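Local coordinates for A rubisco-like protein (Burkholderia fungorum, PDB 3NWR) that is a homologue of the rubisco large chain, probably a lyase, whose exact reaction is not known, at residues 262-267 with 284-289; 299-304 with 314-319; 199-204 with 233-238; 241-246 with 268-273. One frame throughout, in Å; residues are numbered along the deposited sequence.

Contact 1 of 4, residues 262-267 with 284-289; sequences INWCGF and HRNGYG
His-284 gives its backbone O to the N of Ile-262, a bond of 3.1 Å that joins the end of strand 280-284 to the first turn of helix 262-265. The CG1 of Ile-262 lies against the same oxygen. A water also takes a place here: it accepts from Asn-263 N and donates to the O atoms of His-284 and Asn-286. Arg-285 passes its CA beside Ile-262 CG1, and its guanidinium turns off to lie with one face over CD2 of Tyr-288. Arg-285 opens a type II beta turn that ends at Tyr-288. Both segments belong to the TIM-barrel catalytic domain of the rubisco family, where loops after the parallel strands line the active-site end. His-284 agrees with this, since its NE2 makes a weak hydrogen bond to the carboxylated lysine at position 195.

Asn-286 carries most of the polar contact. Its CG sits between the backbone N and the carbonyl carbon (chi1 70°), and its amide stands 47° from the indole plane of Trp-264. OD1 takes the indole NE1 at 2.9 Å, at the ring edge and near the ring plane. ND2 of Asn-286 donates to His-284 ND1 at 3.0 Å. The backbone O of Asn-286 takes ND2 of Asn-263 at 2.9 Å, with the donor well above the carbonyl plane. Asn-263 OD1 is held by the hydroxyl of Tyr-304. Gly-287 brings its CA to 3.7 Å from CZ2 of Trp-264. Tyr-288 adds its CB near Asn-263 ND2, while its hydroxyl bonds to the O of Met-299.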
# COMPACT_ATOMS: atom_id res chain seq x y z
N ILE A 262 -4.55 4.81 -6.38
CA ILE A 262 -5.01 3.51 -5.90
C ILE A 262 -4.33 2.99 -4.63
O ILE A 262 -4.99 2.44 -3.76
CB ILE A 262 -4.94 2.43 -7.00
CG1 ILE A 262 -3.57 2.44 -7.70
CG2 ILE A 262 -6.07 2.68 -8.01
CD1 ILE A 262 -3.34 1.24 -8.66
N ASN A 263 -3.01 3.15 -4.52
CA ASN A 263 -2.32 2.57 -3.37
C ASN A 263 -2.80 3.16 -2.05
O ASN A 263 -2.90 2.45 -1.05
CB ASN A 263 -0.82 2.74 -3.50
CG ASN A 263 -0.26 1.98 -4.67
OD1 ASN A 263 -0.62 0.81 -4.90
ND2 ASN A 263 0.59 2.64 -5.46
N TRP A 264 -3.12 4.45 -2.07
CA TRP A 264 -3.48 5.14 -0.84
C TRP A 264 -4.97 5.09 -0.59
O TRP A 264 -5.43 5.16 0.56
CB TRP A 264 -2.97 6.58 -0.90
CG TRP A 264 -1.56 6.67 -1.41
CD1 TRP A 264 -1.12 7.42 -2.46
CD2 TRP A 264 -0.41 5.96 -0.91
NE1 TRP A 264 0.24 7.24 -2.63
CE2 TRP A 264 0.69 6.35 -1.70
CE3 TRP A 264 -0.22 5.05 0.13
CZ2 TRP A 264 1.98 5.85 -1.48
CZ3 TRP A 264 1.07 4.56 0.34
CH2 TRP A 264 2.14 4.97 -0.45
N CYS A 265 -5.74 4.94 -1.66
CA CYS A 265 -7.18 4.73 -1.54
C CYS A 265 -7.48 3.33 -1.02
O CYS A 265 -8.32 3.17 -0.12
CB CYS A 265 -7.85 4.93 -2.90
SG CYS A 265 -7.88 6.66 -3.44
N GLY A 266 -6.77 2.34 -1.55
CA GLY A 266 -6.94 0.95 -1.13
C GLY A 266 -7.94 0.14 -1.93
O GLY A 266 -8.90 0.69 -2.49
N PHE A 267 -7.74 -1.17 -1.96
CA PHE A 267 -8.67 -2.05 -2.68
C PHE A 267 -10.10 -1.88 -2.16
O PHE A 267 -11.04 -1.88 -2.94
CB PHE A 267 -8.26 -3.52 -2.53
CG PHE A 267 -6.91 -3.86 -3.11
CD1 PHE A 267 -6.69 -3.79 -4.48
CD2 PHE A 267 -5.86 -4.27 -2.29
CE1 PHE A 267 -5.45 -4.11 -5.04
CE2 PHE A 267 -4.61 -4.61 -2.82
CZ PHE A 267 -4.41 -4.53 -4.21
N HIS A 284 -4.06 5.78 -10.84
CA HIS A 284 -2.71 6.31 -10.76
C HIS A 284 -1.96 5.51 -9.72
O HIS A 284 -2.40 5.41 -8.58
CB HIS A 284 -2.68 7.80 -10.41
CG HIS A 284 -1.36 8.44 -10.71
ND1 HIS A 284 -0.26 8.32 -9.88
CD2 HIS A 284 -0.93 9.14 -11.80
CE1 HIS A 284 0.77 8.94 -10.43
NE2 HIS A 284 0.39 9.45 -11.58
N ARG A 285 -0.81 4.96 -10.11
CA ARG A 285 -0.14 3.99 -9.25
C ARG A 285 0.96 4.59 -8.36
O ARG A 285 1.76 3.84 -7.79
CB ARG A 285 0.43 2.83 -10.08
CG ARG A 285 1.71 3.20 -10.84
CD ARG A 285 2.22 2.10 -11.75
NE ARG A 285 3.64 2.30 -12.01
CZ ARG A 285 4.38 1.55 -12.81
NH1 ARG A 285 3.84 0.55 -13.49
NH2 ARG A 285 5.68 1.79 -12.92
N ASN A 286 0.99 5.91 -8.20
CA ASN A 286 2.05 6.51 -7.40
C ASN A 286 2.22 5.78 -6.06
O ASN A 286 1.24 5.48 -5.38
CB ASN A 286 1.86 8.03 -7.20
CG ASN A 286 0.69 8.38 -6.31
OD1 ASN A 286 0.84 8.53 -5.10
ND2 ASN A 286 -0.50 8.53 -6.90
N GLY A 287 3.47 5.46 -5.73
CA GLY A 287 3.79 4.69 -4.54
C GLY A 287 4.21 3.28 -4.92
O GLY A 287 4.82 2.58 -4.11
N TYR A 288 3.90 2.86 -6.14
CA TYR A 288 4.25 1.52 -6.58
C TYR A 288 5.78 1.29 -6.61
O TYR A 288 6.25 0.17 -6.44
CB TYR A 288 3.59 1.16 -7.93
CG TYR A 288 4.06 -0.18 -8.46
CD1 TYR A 288 3.76 -1.35 -7.78
CD2 TYR A 288 4.81 -0.27 -9.62
CE1 TYR A 288 4.20 -2.58 -8.23
CE2 TYR A 288 5.25 -1.50 -10.09
CZ TYR A 288 4.94 -2.65 -9.39
OH TYR A 288 5.39 -3.88 -9.85
N GLY A 289 6.55 2.37 -6.77
CA GLY A 289 8.00 2.26 -6.70
C GLY A 289 8.48 1.73 -5.35
O GLY A 289 9.44 0.96 -5.27
O HOH W 1 -1.57 5.27 -5.90

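Contact 2 of 4, residues 299-304 with 314-319; sequences MSFQAY and DHMHVH
Phe-301 and Val-318 have the nearest backbone pair, with their CA atoms 8.8 Å apart, so side chains bridge the gap between the start of helix 301-309 and strand 315-319. No hydrogen bond crosses it. Phe-301 is the main bridge from the helix. Its CG is anti to the backbone N (chi1 -172°), beside the carbonyl carbon. The ring then reaches the strand with CE1 and CZ. CE1 lies 3.6 Å from the backbone O of His-317. CZ meets CE of Met-316 at 4.1 Å and, more loosely, CG1 of Val-318 at 4.3 Å.

Met-316 answers from the strand. Its chain turns at the second and third torsions, and the methyl CE is the atom that does the touching. Met-316 and Phe-301 pass alongside each other, heading opposite ways. The same methyl also meets the ring of Tyr-304, with CE 3.9 Å from CE2 and slightly farther from CD2. Here the two side chains cross obliquely. Met-316 CE therefore touches two aromatic rings that lie one helical turn apart.

The two elements belong to the beta-alpha-beta unit of strand 280-284, helix 301-309 and strand 315-319, a repeating piece of the TIM barrel. Ser-335, on helix 329-340, packs against both Phe-301 and Val-318. Across the contact the side chains meet through carbon and methyl groups, and all five touching residues are buried. The contact thus holds by apolar packing, and the His-317 oxygen is the polar atom of the strand that the Phe-301 ring comes near.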
# COMPACT_ATOMS: atom_id res chain seq x y z
N MET A 299 6.51 -6.57 -5.09
CA MET A 299 5.54 -7.12 -6.02
C MET A 299 5.87 -6.71 -7.44
O MET A 299 5.98 -5.52 -7.74
CB MET A 299 4.14 -6.61 -5.64
CG MET A 299 3.02 -7.45 -6.16
SD MET A 299 1.43 -6.79 -5.58
CE MET A 299 1.59 -6.80 -3.81
N SER A 300 6.06 -7.69 -8.32
CA SER A 300 6.20 -7.40 -9.75
C SER A 300 4.86 -6.95 -10.33
O SER A 300 3.79 -7.20 -9.74
CB SER A 300 6.69 -8.63 -10.52
OG SER A 300 7.93 -9.07 -10.01
N PHE A 301 4.90 -6.30 -11.48
CA PHE A 301 3.69 -5.67 -12.00
C PHE A 301 2.60 -6.69 -12.33
O PHE A 301 1.43 -6.42 -12.13
CB PHE A 301 4.01 -4.79 -13.22
CG PHE A 301 2.84 -3.96 -13.69
CD1 PHE A 301 2.53 -2.75 -13.08
CD2 PHE A 301 2.08 -4.38 -14.77
CE1 PHE A 301 1.45 -1.98 -13.53
CE2 PHE A 301 1.01 -3.61 -15.23
CZ PHE A 301 0.70 -2.41 -14.61
N GLN A 302 2.97 -7.86 -12.85
CA GLN A 302 1.95 -8.84 -13.24
C GLN A 302 0.99 -9.11 -12.08
O GLN A 302 -0.24 -9.12 -12.25
CB GLN A 302 2.61 -10.14 -13.69
CG GLN A 302 1.74 -11.05 -14.53
CD GLN A 302 0.61 -11.70 -13.74
OE1 GLN A 302 0.71 -11.92 -12.53
NE2 GLN A 302 -0.48 -12.00 -14.44
N ALA A 303 1.56 -9.33 -10.90
CA ALA A 303 0.77 -9.61 -9.71
C ALA A 303 -0.01 -8.37 -9.26
O ALA A 303 -1.20 -8.43 -8.97
CB ALA A 303 1.66 -10.12 -8.58
N TYR A 304 0.70 -7.24 -9.18
CA TYR A 304 0.12 -5.97 -8.77
C TYR A 304 -1.11 -5.62 -9.62
O TYR A 304 -2.18 -5.30 -9.09
CB TYR A 304 1.19 -4.88 -8.92
CG TYR A 304 0.78 -3.48 -8.52
CD1 TYR A 304 0.63 -3.13 -7.18
CD2 TYR A 304 0.60 -2.50 -9.49
CE1 TYR A 304 0.27 -1.82 -6.83
CE2 TYR A 304 0.25 -1.20 -9.15
CZ TYR A 304 0.09 -0.87 -7.82
OH TYR A 304 -0.24 0.43 -7.50
N ASP A 314 -10.09 0.91 -15.09
CA ASP A 314 -10.17 0.89 -16.55
C ASP A 314 -8.82 1.13 -17.22
O ASP A 314 -8.59 0.66 -18.34
CB ASP A 314 -11.15 1.95 -17.03
CG ASP A 314 -12.57 1.61 -16.67
OD1 ASP A 314 -13.05 0.56 -17.14
OD2 ASP A 314 -13.22 2.39 -15.93
N HIS A 315 -7.97 1.92 -16.57
CA HIS A 315 -6.64 2.25 -17.07
C HIS A 315 -5.60 1.92 -16.01
O HIS A 315 -5.86 2.10 -14.81
CB HIS A 315 -6.49 3.74 -17.32
CG HIS A 315 -7.51 4.34 -18.24
ND1 HIS A 315 -7.62 5.70 -18.40
CD2 HIS A 315 -8.43 3.78 -19.06
CE1 HIS A 315 -8.58 5.96 -19.28
NE2 HIS A 315 -9.09 4.81 -19.70
N MET A 316 -4.42 1.50 -16.44
CA MET A 316 -3.28 1.34 -15.54
C MET A 316 -2.03 1.99 -16.13
O MET A 316 -1.80 1.90 -17.33
CB MET A 316 -2.97 -0.14 -15.27
CG MET A 316 -3.97 -0.84 -14.34
SD MET A 316 -3.84 -0.37 -12.59
CE MET A 316 -2.37 -1.26 -12.07
N HIS A 317 -1.23 2.61 -15.27
CA HIS A 317 0.02 3.22 -15.68
C HIS A 317 1.16 2.22 -15.76
O HIS A 317 1.30 1.35 -14.88
CB HIS A 317 0.40 4.33 -14.71
CG HIS A 317 -0.29 5.62 -15.00
ND1 HIS A 317 0.35 6.67 -15.62
CD2 HIS A 317 -1.56 6.02 -14.79
CE1 HIS A 317 -0.50 7.67 -15.77
NE2 HIS A 317 -1.67 7.30 -15.28
N VAL A 318 1.99 2.37 -16.80
CA VAL A 318 3.13 1.49 -17.02
C VAL A 318 4.45 2.25 -17.13
O VAL A 318 5.49 1.64 -17.40
CB VAL A 318 2.94 0.63 -18.28
CG1 VAL A 318 1.69 -0.23 -18.15
CG2 VAL A 318 2.87 1.48 -19.55
N HIS A 319 4.41 3.55 -16.87
CA HIS A 319 5.55 4.44 -17.08
C HIS A 319 5.93 4.42 -18.56
O HIS A 319 5.03 4.32 -19.39
CB HIS A 319 6.65 4.20 -16.06
CG HIS A 319 6.26 4.65 -14.68
ND1 HIS A 319 7.12 4.63 -13.60
CD2 HIS A 319 5.09 5.15 -14.22
CE1 HIS A 319 6.49 5.09 -12.53
NE2 HIS A 319 5.25 5.41 -12.88

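Contact 3 of 4, residues 199-204 with 233-238; sequences VCANPA and AFNITD. With GOL (glycerol), chain H.
Asn-235 has CG anti to the backbone N (chi1 -175°), beside the carbonyl carbon, and Asn-202 has a similar first torsion (-167°). In Asn-235 the amide rotation (chi2 10°) then turns ND2 to the backbone O of Cys-200 at 3.0 Å. The bond is bent, and the donor stands above the carbonyl plane. OD1 of the same amide accepts from Thr-237 N, which forms an Asx turn, and from Thr-237 OG1 at 2.6 Å. These bonds fix the rotation of the amide. Ala-201 sits close by: its CA makes a C-H...O contact with Asn-235 O, and its CB lies 3.6 Å from Thr-237 O.

Farther along, a glycerol, probably from the crystallisation liquor, links the segments. Its O1 takes ND2 of Asn-202 at 2.8 Å and donates to OD2 of Asp-238 at 2.9 Å. Asn-106 of the second subunit also binds it.

In the TIM-barrel domain, strand 233-235 pairs with strand 257-261. Phe-234 packs on helix 208-226, Ile-236 on helix 240-252, and the loop 199-204 leads toward helix 208-226.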
# COMPACT_ATOMS: atom_id res chain seq x y z
N VAL A 199 -0.57 14.87 -7.13
CA VAL A 199 -0.49 15.68 -5.91
C VAL A 199 -1.59 16.74 -5.84
O VAL A 199 -1.69 17.44 -4.85
CB VAL A 199 0.91 16.30 -5.68
CG1 VAL A 199 1.99 15.20 -5.74
CG2 VAL A 199 1.20 17.41 -6.71
N CYS A 200 -2.42 16.83 -6.88
CA CYS A 200 -3.54 17.76 -6.90
C CYS A 200 -4.86 17.01 -6.86
O CYS A 200 -5.23 16.37 -7.84
CB CYS A 200 -3.50 18.62 -8.16
SG CYS A 200 -4.81 19.86 -8.20
N ALA A 201 -5.55 17.08 -5.73
CA ALA A 201 -6.86 16.44 -5.60
C ALA A 201 -7.88 17.46 -5.13
O ALA A 201 -8.76 17.87 -5.90
CB ALA A 201 -6.78 15.26 -4.64
N ASN A 202 -7.77 17.88 -3.87
CA ASN A 202 -8.68 18.88 -3.31
C ASN A 202 -7.90 20.00 -2.60
O ASN A 202 -8.13 20.27 -1.42
CB ASN A 202 -9.67 18.21 -2.36
CG ASN A 202 -10.84 19.11 -1.99
OD1 ASN A 202 -11.20 20.04 -2.72
ND2 ASN A 202 -11.44 18.82 -0.84
N PRO A 203 -6.95 20.63 -3.31
CA PRO A 203 -6.13 21.67 -2.68
C PRO A 203 -6.95 22.91 -2.35
O PRO A 203 -7.96 23.15 -3.00
CB PRO A 203 -5.11 22.01 -3.77
CG PRO A 203 -5.88 21.77 -5.06
CD PRO A 203 -6.77 20.58 -4.77
N ALA A 204 -6.51 23.69 -1.38
CA ALA A 204 -7.16 24.96 -1.09
C ALA A 204 -7.10 25.90 -2.31
O ALA A 204 -8.00 26.71 -2.53
CB ALA A 204 -6.54 25.62 0.14
N ALA A 233 -9.39 13.48 -16.64
CA ALA A 233 -9.31 12.63 -15.47
C ALA A 233 -9.12 13.53 -14.26
O ALA A 233 -8.00 13.96 -13.96
CB ALA A 233 -8.16 11.63 -15.60
N PHE A 234 -10.22 13.85 -13.59
CA PHE A 234 -10.17 14.62 -12.36
C PHE A 234 -9.69 13.74 -11.22
O PHE A 234 -10.27 12.67 -10.99
CB PHE A 234 -11.55 15.17 -12.01
CG PHE A 234 -12.04 16.21 -12.97
CD1 PHE A 234 -11.52 17.50 -12.93
CD2 PHE A 234 -12.99 15.90 -13.92
CE1 PHE A 234 -11.97 18.47 -13.82
CE2 PHE A 234 -13.44 16.87 -14.83
CZ PHE A 234 -12.93 18.15 -14.78
N ASN A 235 -8.67 14.19 -10.51
CA ASN A 235 -8.17 13.45 -9.36
C ASN A 235 -9.08 13.63 -8.15
O ASN A 235 -9.05 14.67 -7.48
CB ASN A 235 -6.74 13.87 -9.04
CG ASN A 235 -6.13 13.04 -7.92
OD1 ASN A 235 -6.70 12.03 -7.52
ND2 ASN A 235 -4.96 13.45 -7.43
N ILE A 236 -9.89 12.62 -7.87
CA ILE A 236 -10.86 12.70 -6.78
C ILE A 236 -10.38 11.98 -5.52
O ILE A 236 -11.13 11.88 -4.55
CB ILE A 236 -12.23 12.13 -7.18
CG1 ILE A 236 -12.12 10.63 -7.48
CG2 ILE A 236 -12.81 12.90 -8.38
CD1 ILE A 236 -13.47 9.91 -7.63
N THR A 237 -9.14 11.50 -5.55
CA THR A 237 -8.54 10.84 -4.38
C THR A 237 -8.91 11.54 -3.08
O THR A 237 -8.65 12.74 -2.93
CB THR A 237 -7.00 10.82 -4.49
OG1 THR A 237 -6.60 10.16 -5.69
CG2 THR A 237 -6.38 10.11 -3.27
N ASP A 238 -9.52 10.81 -2.16
CA ASP A 238 -10.01 11.36 -0.89
C ASP A 238 -10.53 10.22 -0.04
O ASP A 238 -10.55 9.06 -0.47
CB ASP A 238 -11.16 12.35 -1.15
CG ASP A 238 -11.22 13.49 -0.14
OD1 ASP A 238 -10.83 13.32 1.03
OD2 ASP A 238 -11.71 14.57 -0.52
C1 GOL H . -10.02 16.51 2.02
O1 GOL H . -10.23 16.73 0.64
C2 GOL H . -10.89 17.36 2.95
O2 GOL H . -12.13 17.72 2.39
C3 GOL H . -10.15 18.63 3.38
O3 GOL H . -10.41 19.66 2.45

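Contact 4 of 4, residues 241-246 with 268-273; sequences DAMRRH and SAIQSL
Met-243 meets Ala-269, Ile-270 and Leu-273 in the apolar part of this helix pair, and Arg-244 forms the polar part. Met-243 has CG anti to the carbonyl carbon, beside the backbone N (chi1 -76°). The chain bends at chi3, and the methyl CE is brought to CB of Ala-269 at 4.2 Å. CE also meets the CD1 of Ile-270 at 4.4 Å. The sulfur, SD, lies near CD2 of Leu-273. The other branch of Leu-273, CD1, takes the CG of Arg-244 at 4.2 Å and also faces the O of Met-243. Leu-273 thus touches both neighbours on helix 240-252, with CD2 at the sulfur and CD1 at the arginine CG.

Arg-244 runs extended from CG to NE. Its guanidinium reaches the backbone O of Ser-272, with NH2 3.0 Å away. The oxygen lies at the edge of the group, near its plane. The bond is weak, with an N-H...O angle of 141°. NH2 also passes CB of Ser-272 at 3.5 Å. The stronger partner of the guanidinium is Asp-241 of the second subunit, which forms a salt bridge with NH2, while NE bonds to Thr-276. The hydroxyl of Ser-272 is likewise taken by Asp-239 of the second subunit.

The axes of the two short segments approach to 10.3 Å and run 33° apart, with the same general N-to-C sense. Helix 240-252 precedes strand 257-261, and helix 267-276 follows it by way of helix 262-265. Successive helices that pack side by side like this form the outer layer of a TIM barrel, here also facing the second subunit.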
# COMPACT_ATOMS: atom_id res chain seq x y z
N ASP A 241 -16.17 8.19 1.32
CA ASP A 241 -17.46 8.87 1.19
C ASP A 241 -17.30 10.14 0.36
O ASP A 241 -18.14 10.45 -0.49
CB ASP A 241 -18.04 9.22 2.56
CG ASP A 241 -18.47 8.00 3.35
OD1 ASP A 241 -18.70 6.93 2.76
OD2 ASP A 241 -18.59 8.11 4.59
N ALA A 242 -16.22 10.88 0.60
CA ALA A 242 -15.95 12.09 -0.15
C ALA A 242 -15.71 11.79 -1.62
O ALA A 242 -16.22 12.50 -2.50
CB ALA A 242 -14.77 12.86 0.44
N MET A 243 -14.94 10.73 -1.91
CA MET A 243 -14.71 10.34 -3.30
C MET A 243 -15.99 10.07 -4.06
O MET A 243 -16.10 10.42 -5.23
CB MET A 243 -13.81 9.10 -3.41
CG MET A 243 -12.36 9.40 -3.17
SD MET A 243 -11.28 8.18 -3.99
CE MET A 243 -11.68 6.75 -3.02
N ARG A 244 -16.95 9.42 -3.40
CA ARG A 244 -18.23 9.17 -4.05
C ARG A 244 -18.95 10.47 -4.36
O ARG A 244 -19.52 10.62 -5.44
CB ARG A 244 -19.12 8.25 -3.19
CG ARG A 244 -18.80 6.77 -3.37
CD ARG A 244 -19.63 5.88 -2.45
NE ARG A 244 -19.66 4.50 -2.92
CZ ARG A 244 -19.88 3.44 -2.15
NH1 ARG A 244 -20.09 3.59 -0.84
NH2 ARG A 244 -19.89 2.22 -2.67
N ARG A 245 -18.91 11.42 -3.42
CA ARG A 245 -19.50 12.74 -3.69
C ARG A 245 -18.79 13.41 -4.86
O ARG A 245 -19.44 14.01 -5.71
CB ARG A 245 -19.46 13.63 -2.44
CG ARG A 245 -20.37 13.14 -1.33
CD ARG A 245 -20.49 14.15 -0.19
NE ARG A 245 -19.23 14.42 0.49
CZ ARG A 245 -18.76 13.74 1.53
NH1 ARG A 245 -19.44 12.72 2.04
NH2 ARG A 245 -17.60 14.08 2.08
N HIS A 246 -17.46 13.33 -4.89
CA HIS A 246 -16.71 13.94 -5.98
C HIS A 246 -17.08 13.31 -7.32
O HIS A 246 -17.22 14.00 -8.32
CB HIS A 246 -15.20 13.78 -5.79
CG HIS A 246 -14.65 14.37 -4.53
ND1 HIS A 246 -15.24 15.43 -3.87
CD2 HIS A 246 -13.53 14.07 -3.83
CE1 HIS A 246 -14.52 15.74 -2.80
NE2 HIS A 246 -13.48 14.92 -2.76
N SER A 268 -10.25 -1.77 -0.84
CA SER A 268 -11.58 -1.68 -0.23
C SER A 268 -12.36 -0.47 -0.74
O SER A 268 -13.55 -0.56 -1.06
CB SER A 268 -11.46 -1.60 1.29
OG SER A 268 -10.87 -2.78 1.79
N ALA A 269 -11.68 0.67 -0.81
CA ALA A 269 -12.32 1.90 -1.28
C ALA A 269 -12.59 1.85 -2.78
O ALA A 269 -13.68 2.22 -3.24
CB ALA A 269 -11.47 3.12 -0.95
N ILE A 270 -11.61 1.40 -3.55
CA ILE A 270 -11.77 1.45 -5.00
C ILE A 270 -12.85 0.49 -5.49
O ILE A 270 -13.63 0.85 -6.39
CB ILE A 270 -10.43 1.24 -5.73
CG1 ILE A 270 -9.44 2.35 -5.38
CG2 ILE A 270 -10.67 1.15 -7.24
CD1 ILE A 270 -9.89 3.78 -5.70
N GLN A 271 -12.92 -0.71 -4.92
CA GLN A 271 -13.96 -1.64 -5.34
C GLN A 271 -15.34 -1.05 -5.06
O GLN A 271 -16.25 -1.16 -5.89
CB GLN A 271 -13.79 -3.02 -4.69
CG GLN A 271 -14.83 -4.01 -5.20
CD GLN A 271 -14.62 -5.43 -4.73
OE1 GLN A 271 -13.68 -5.74 -4.00
NE2 GLN A 271 -15.52 -6.31 -5.15
N SER A 272 -15.50 -0.40 -3.91
CA SER A 272 -16.78 0.21 -3.58
C SER A 272 -17.09 1.38 -4.52
O SER A 272 -18.22 1.50 -5.01
CB SER A 272 -16.81 0.66 -2.12
OG SER A 272 -16.90 -0.47 -1.27
N LEU A 273 -16.10 2.22 -4.80
CA LEU A 273 -16.28 3.34 -5.71
C LEU A 273 -16.68 2.84 -7.09
O LEU A 273 -17.54 3.42 -7.74
CB LEU A 273 -14.99 4.15 -5.82
CG LEU A 273 -14.97 5.27 -6.87
CD1 LEU A 273 -16.00 6.35 -6.52
CD2 LEU A 273 -13.57 5.85 -6.94

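All four contacts lie in the rubisco-type catalytic domain. Contacts 1 and 2 have centres about 10 Å apart and pack together where Arg-285 NH1 lies 3.0 Å from His-317 O. Contacts 3 and 4 follow each other in the chain, with centres about 13 Å apart. Asp-238 OD2 of contact 3 lies 2.9 Å from His-246 NE2 of contact 4, a probable hydrogen bond. Contact 1 also meets contact 4, where Cys-265 CB lies 3.6 Å from Ile-270 CD1. Contacts 2 and 3 stay apart, with nearest atoms about 7 Å away, but reach the same parallel sheet. Contact 1 reaches the carboxylated lysine through a weak bond from His-284, while contact 3 holds the glycerol beside the second subunit.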